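Local coordinates for protein phenolpthiocerol synthesis type-I polyketide synthase ppsA (Mycobacterium bovis, PDB 7AKC) that probably loads malonyl-type extender units, through this acyltransferase domain, for synthesis of the lipid core of phthiocerols and phenolphthiocerols, at residues 213-226 with 257-269. Residues are numbered along the deposited sequence; the frame is centred on the assembly and turned at random.
Sequences PHNPAMDALQPAMR and AEHWATNMRNPVH
Helix-to-helix packing, joined to the loop carrying His214, probably part of the active site as in other acyltransferases, sets helix 222-226 against helix 257-265 and its exit loop. The short helix axes run roughly antiparallel (154°) at a closest approach of 8.5 Å, consistent with Ala257 and Ala261 at the interface: Ala261 CB lies 3.8 Å from Met225 CB. Met225 CG meets Met264 SD at 3.6 Å, while Met264 CE turns to Met218 SD and Leu221 CD1. Polar bonds flank these apolar contacts. Gln222 NE2 donates to Ala261 O almost straight (174°), from above the carbonyl plane, and Glu258 OE2 receives Arg226 NE in the guanidinium plane, a salt bridge. Arg265, bent at chi2 (59°), brings NE to Asp219 OD1 (2.9 Å) in a second salt bridge; its guanidinium lies over the Asn215-Pro216 peptide, and a water links NH2 to Asp219 OD2.

Several contacts help to hold the His214 ring. ND1 donates a bent bond to Asn266 O (2.8 Å), which is tilted from the ring plane; Val268 CG2 makes a CH-pi contact over the ring centre (3.4 Å), and Pro213 CB covers the opposite face. NE2 hydrogen-bonds Ser112 OG, in a GxSxG sequence fitting a nucleophile elbow, consistent with the Ser-His pair of acyltransferases. Helix 127-141 covers Met225 and Met264, helix 115-121 packs on Trp260, and strand 171-177 flanks Pro216 and Val268.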
loop_
_atom_site.group_PDB
_atom_site.type_symbol
_atom_site.label_atom_id
_atom_site.label_comp_id
_atom_site.label_asym_id
_atom_site.label_seq_id
_atom_site.Cartn_x
_atom_site.Cartn_y
_atom_site.Cartn_z
ATOM N N PRO A 213 -8.024 -4.847 -4.103
ATOM C CA PRO A 213 -7.626 -3.996 -5.180
ATOM C C PRO A 213 -6.436 -4.632 -5.921
ATOM O O PRO A 213 -6.160 -5.775 -5.703
ATOM C CB PRO A 213 -7.277 -2.702 -4.426
ATOM C CG PRO A 213 -7.095 -3.071 -2.965
ATOM C CD PRO A 213 -7.302 -4.564 -2.869
ATOM N N HIS A 214 -5.800 -3.886 -6.818
ATOM C CA HIS A 214 -4.560 -4.349 -7.501
ATOM C C HIS A 214 -4.797 -5.608 -8.333
ATOM O O HIS A 214 -3.917 -6.465 -8.352
ATOM C CB HIS A 214 -3.390 -4.407 -6.522
ATOM C CG HIS A 214 -3.416 -3.254 -5.591
ATOM N ND1 HIS A 214 -3.339 -1.962 -6.036
ATOM C CD2 HIS A 214 -3.589 -3.192 -4.261
ATOM C CE1 HIS A 214 -3.428 -1.145 -5.018
ATOM N NE2 HIS A 214 -3.591 -1.872 -3.934
ATOM N N ASN A 215 -5.929 -5.644 -9.024
ATOM C CA ASN A 215 -6.270 -6.805 -9.882
ATOM C C ASN A 215 -7.286 -6.342 -10.933
ATOM O O ASN A 215 -7.846 -5.268 -10.756
ATOM C CB ASN A 215 -6.670 -8.018 -9.035
ATOM C CG ASN A 215 -8.029 -7.864 -8.394
ATOM O OD1 ASN A 215 -9.036 -8.207 -8.993
ATOM N ND2 ASN A 215 -8.059 -7.358 -7.177
ATOM N N PRO A 216 -7.526 -7.107 -12.020
ATOM C CA PRO A 216 -8.422 -6.675 -13.095
ATOM C C PRO A 216 -9.860 -6.289 -12.722
ATOM O O PRO A 216 -10.499 -5.649 -13.494
ATOM C CB PRO A 216 -8.435 -7.885 -14.041
ATOM C CG PRO A 216 -7.089 -8.508 -13.843
ATOM C CD PRO A 216 -6.871 -8.373 -12.357
ATOM N N ALA A 217 -10.315 -6.682 -11.541
ATOM C CA ALA A 217 -11.668 -6.307 -11.087
ATOM C C ALA A 217 -11.760 -4.793 -10.882
ATOM O O ALA A 217 -12.865 -4.263 -10.884
ATOM C CB ALA A 217 -12.002 -7.037 -9.827
ATOM N N MET A 218 -10.617 -4.141 -10.697
ATOM C CA MET A 218 -10.600 -2.668 -10.528
ATOM C C MET A 218 -10.726 -1.932 -11.872
ATOM O O MET A 218 -11.024 -0.737 -11.844
ATOM C CB MET A 218 -9.320 -2.240 -9.806
ATOM C CG MET A 218 -9.156 -2.904 -8.464
ATOM S SD MET A 218 -10.355 -2.301 -7.259
ATOM C CE MET A 218 -11.419 -3.732 -7.088
ATOM N N ASP A 219 -10.506 -2.609 -12.995
ATOM C CA ASP A 219 -10.535 -1.918 -14.309
ATOM C C ASP A 219 -11.878 -1.215 -14.483
ATOM O O ASP A 219 -11.888 -0.061 -14.898
ATOM C CB ASP A 219 -10.396 -2.901 -15.463
ATOM C CG ASP A 219 -9.051 -3.583 -15.570
ATOM O OD1 ASP A 219 -8.102 -3.080 -14.976
ATOM O OD2 ASP A 219 -8.977 -4.599 -16.264
ATOM N N ALA A 220 -12.961 -1.894 -14.126
ATOM C CA ALA A 220 -14.315 -1.342 -14.349
ATOM C C ALA A 220 -14.620 -0.116 -13.484
ATOM O O ALA A 220 -15.548 0.581 -13.832
ATOM C CB ALA A 220 -15.345 -2.418 -14.155
ATOM N N LEU A 221 -13.865 0.120 -12.411
ATOM C CA LEU A 221 -14.099 1.271 -11.501
ATOM C C LEU A 221 -13.257 2.488 -11.912
ATOM O O LEU A 221 -13.487 3.562 -11.355
ATOM C CB LEU A 221 -13.760 0.870 -10.066
ATOM C CG LEU A 221 -14.338 -0.450 -9.565
ATOM C CD1 LEU A 221 -13.890 -0.705 -8.141
ATOM C CD2 LEU A 221 -15.851 -0.447 -9.646
ATOM N N GLN A 222 -12.328 2.314 -12.841
ATOM C CA GLN A 222 -11.414 3.427 -13.203
ATOM C C GLN A 222 -12.187 4.554 -13.916
ATOM O O GLN A 222 -11.911 5.693 -13.563
ATOM C CB GLN A 222 -10.219 2.926 -14.010
ATOM C CG GLN A 222 -9.309 1.982 -13.247
ATOM C CD GLN A 222 -8.161 1.551 -14.122
ATOM O OE1 GLN A 222 -8.352 1.033 -15.215
ATOM N NE2 GLN A 222 -6.950 1.789 -13.652
ATOM N N PRO A 223 -13.138 4.333 -14.869
ATOM C CA PRO A 223 -13.832 5.491 -15.457
ATOM C C PRO A 223 -14.553 6.326 -14.412
ATOM O O PRO A 223 -14.501 7.558 -14.482
ATOM C CB PRO A 223 -14.802 4.855 -16.458
ATOM C CG PRO A 223 -14.156 3.556 -16.824
ATOM C CD PRO A 223 -13.586 3.074 -15.499
ATOM N N ALA A 224 -15.207 5.674 -13.440
ATOM C CA ALA A 224 -15.928 6.352 -12.355
ATOM C C ALA A 224 -14.951 7.189 -11.531
ATOM O O ALA A 224 -15.230 8.358 -11.245
ATOM N N MET A 225 -13.770 6.634 -11.228
ATOM C CA MET A 225 -12.742 7.344 -10.474
ATOM C C MET A 225 -12.290 8.586 -11.209
ATOM O O MET A 225 -12.232 9.656 -10.607
ATOM C CB MET A 225 -11.538 6.439 -10.177
ATOM C CG MET A 225 -11.855 5.404 -9.120
ATOM S SD MET A 225 -11.764 6.058 -7.420
ATOM C CE MET A 225 -10.006 6.450 -7.316
ATOM N N ARG A 226 -11.985 8.457 -12.504
ATOM C CA ARG A 226 -11.515 9.602 -13.279
ATOM C C ARG A 226 -12.585 10.686 -13.383
ATOM O O ARG A 226 -12.250 11.874 -13.436
ATOM C CB ARG A 226 -11.037 9.165 -14.668
ATOM C CG ARG A 226 -9.858 8.213 -14.634
ATOM C CD ARG A 226 -9.691 7.602 -16.001
ATOM N NE ARG A 226 -8.645 6.584 -16.052
ATOM C CZ ARG A 226 -8.795 5.387 -16.613
ATOM N NH1 ARG A 226 -9.961 5.037 -17.153
ATOM N NH2 ARG A 226 -7.789 4.524 -16.624
ATOM N N ALA A 257 -6.925 12.557 -10.279
ATOM C CA ALA A 257 -7.903 11.493 -10.540
ATOM C C ALA A 257 -7.281 10.302 -11.274
ATOM O O ALA A 257 -7.516 9.159 -10.869
ATOM C CB ALA A 257 -9.084 12.045 -11.333
ATOM N N GLU A 258 -6.477 10.566 -12.325
ATOM C CA GLU A 258 -5.802 9.544 -13.112
ATOM C C GLU A 258 -4.855 8.748 -12.226
ATOM O O GLU A 258 -4.876 7.512 -12.298
ATOM C CB GLU A 258 -5.064 10.142 -14.331
ATOM C CG GLU A 258 -4.536 9.067 -15.269
ATOM C CD GLU A 258 -5.573 8.095 -15.810
ATOM O OE1 GLU A 258 -6.291 8.471 -16.764
ATOM O OE2 GLU A 258 -5.673 6.962 -15.281
ATOM N N HIS A 259 -4.084 9.440 -11.354
ATOM C CA HIS A 259 -3.211 8.775 -10.397
ATOM C C HIS A 259 -4.001 7.829 -9.470
ATOM O O HIS A 259 -3.562 6.703 -9.285
ATOM C CB HIS A 259 -2.420 9.772 -9.541
ATOM C CG HIS A 259 -1.474 9.083 -8.601
ATOM N ND1 HIS A 259 -0.262 8.588 -9.041
ATOM C CD2 HIS A 259 -1.625 8.771 -7.293
ATOM C CE1 HIS A 259 0.297 8.009 -7.987
ATOM N NE2 HIS A 259 -0.488 8.106 -6.911
ATOM N N TRP A 260 -5.124 8.273 -8.874
ATOM C CA TRP A 260 -5.883 7.388 -7.963
ATOM C C TRP A 260 -6.578 6.229 -8.674
ATOM O O TRP A 260 -6.570 5.102 -8.151
ATOM C CB TRP A 260 -6.845 8.207 -7.070
ATOM C CG TRP A 260 -6.096 9.251 -6.285
ATOM C CD1 TRP A 260 -6.190 10.610 -6.419
ATOM C CD2 TRP A 260 -5.027 9.010 -5.355
ATOM N NE1 TRP A 260 -5.259 11.231 -5.610
ATOM C CE2 TRP A 260 -4.530 10.270 -4.949
ATOM C CE3 TRP A 260 -4.403 7.848 -4.868
ATOM C CZ2 TRP A 260 -3.442 10.394 -4.086
ATOM C CZ3 TRP A 260 -3.364 7.978 -3.975
ATOM C CH2 TRP A 260 -2.879 9.238 -3.609
ATOM N N ALA A 261 -7.060 6.452 -9.916
ATOM C CA ALA A 261 -7.637 5.365 -10.737
ATOM C C ALA A 261 -6.548 4.340 -11.092
ATOM O O ALA A 261 -6.792 3.129 -11.063
ATOM C CB ALA A 261 -8.236 5.939 -12.019
ATOM N N THR A 262 -5.329 4.823 -11.383
ATOM C CA THR A 262 -4.222 3.938 -11.726
ATOM C C THR A 262 -3.717 3.176 -10.520
ATOM O O THR A 262 -3.446 1.975 -10.603
ATOM C CB THR A 262 -3.111 4.753 -12.398
ATOM O OG1 THR A 262 -3.582 5.235 -13.656
ATOM C CG2 THR A 262 -1.817 3.957 -12.581
ATOM N N ASN A 263 -3.582 3.882 -9.386
ATOM C CA ASN A 263 -3.075 3.330 -8.128
ATOM C C ASN A 263 -3.896 2.138 -7.621
ATOM O O ASN A 263 -3.328 1.150 -7.132
ATOM C CB ASN A 263 -2.961 4.439 -7.062
ATOM C CG ASN A 263 -2.809 3.919 -5.668
ATOM O OD1 ASN A 263 -3.811 3.692 -4.967
ATOM N ND2 ASN A 263 -1.576 3.622 -5.282
ATOM N N MET A 264 -5.211 2.229 -7.771
ATOM C CA MET A 264 -6.107 1.145 -7.280
ATOM C C MET A 264 -5.973 -0.132 -8.129
ATOM O O MET A 264 -6.274 -1.192 -7.597
ATOM C CB MET A 264 -7.565 1.625 -7.259
ATOM C CG MET A 264 -8.216 1.694 -8.610
ATOM S SD MET A 264 -9.828 2.490 -8.531
ATOM C CE MET A 264 -10.556 1.623 -7.147
ATOM N N ARG A 265 -5.530 -0.029 -9.379
ATOM C CA ARG A 265 -5.431 -1.209 -10.285
ATOM C C ARG A 265 -3.997 -1.736 -10.326
ATOM O O ARG A 265 -3.821 -2.953 -10.286
ATOM C CB ARG A 265 -5.860 -0.817 -11.700
ATOM C CG ARG A 265 -5.554 -1.835 -12.784
ATOM C CD ARG A 265 -6.210 -3.166 -12.503
ATOM N NE ARG A 265 -5.852 -4.147 -13.509
ATOM C CZ ARG A 265 -4.824 -4.976 -13.425
ATOM N NH1 ARG A 265 -4.037 -4.963 -12.365
ATOM N NH2 ARG A 265 -4.592 -5.825 -14.405
ATOM N N ASN A 266 -3.011 -0.837 -10.420
ATOM C CA ASN A 266 -1.637 -1.289 -10.580
ATOM C C ASN A 266 -1.157 -2.102 -9.396
ATOM O O ASN A 266 -1.618 -1.887 -8.270
ATOM C CB ASN A 266 -0.707 -0.071 -10.705
ATOM C CG ASN A 266 -0.601 0.491 -12.094
ATOM O OD1 ASN A 266 -1.356 0.135 -13.004
ATOM N ND2 ASN A 266 0.309 1.442 -12.265
ATOM N N PRO A 267 -0.153 -2.969 -9.607
ATOM C CA PRO A 267 0.513 -3.589 -8.456
ATOM C C PRO A 267 1.102 -2.502 -7.526
ATOM O O PRO A 267 1.302 -1.332 -7.914
ATOM C CB PRO A 267 1.689 -4.375 -9.074
ATOM C CG PRO A 267 1.534 -4.317 -10.496
ATOM C CD PRO A 267 0.502 -3.294 -10.879
ATOM N N VAL A 268 1.334 -2.880 -6.286
ATOM C CA VAL A 268 1.902 -1.961 -5.266
ATOM C C VAL A 268 3.416 -2.216 -5.228
ATOM O O VAL A 268 3.846 -3.316 -4.818
ATOM C CB VAL A 268 1.304 -2.275 -3.892
ATOM C CG1 VAL A 268 1.964 -1.392 -2.821
ATOM C CG2 VAL A 268 -0.224 -2.122 -3.896
ATOM N N HIS A 269 4.207 -1.245 -5.698
ATOM C CA HIS A 269 5.668 -1.382 -5.818
ATOM C C HIS A 269 6.343 -1.037 -4.499
ATOM O O HIS A 269 7.107 -0.082 -4.405
ATOM C CB HIS A 269 6.178 -0.525 -7.029
ATOM C CG HIS A 269 5.555 -0.937 -8.333
ATOM N ND1 HIS A 269 4.315 -0.457 -8.746
ATOM C CD2 HIS A 269 5.966 -1.891 -9.214
ATOM C CE1 HIS A 269 4.042 -1.084 -9.889
ATOM N NE2 HIS A 269 5.024 -1.927 -10.229
HETATM O O HOH W 1 -1.980 -6.275 -10.336
HETATM O O HOH W 2 -6.662 -5.762 -16.469
#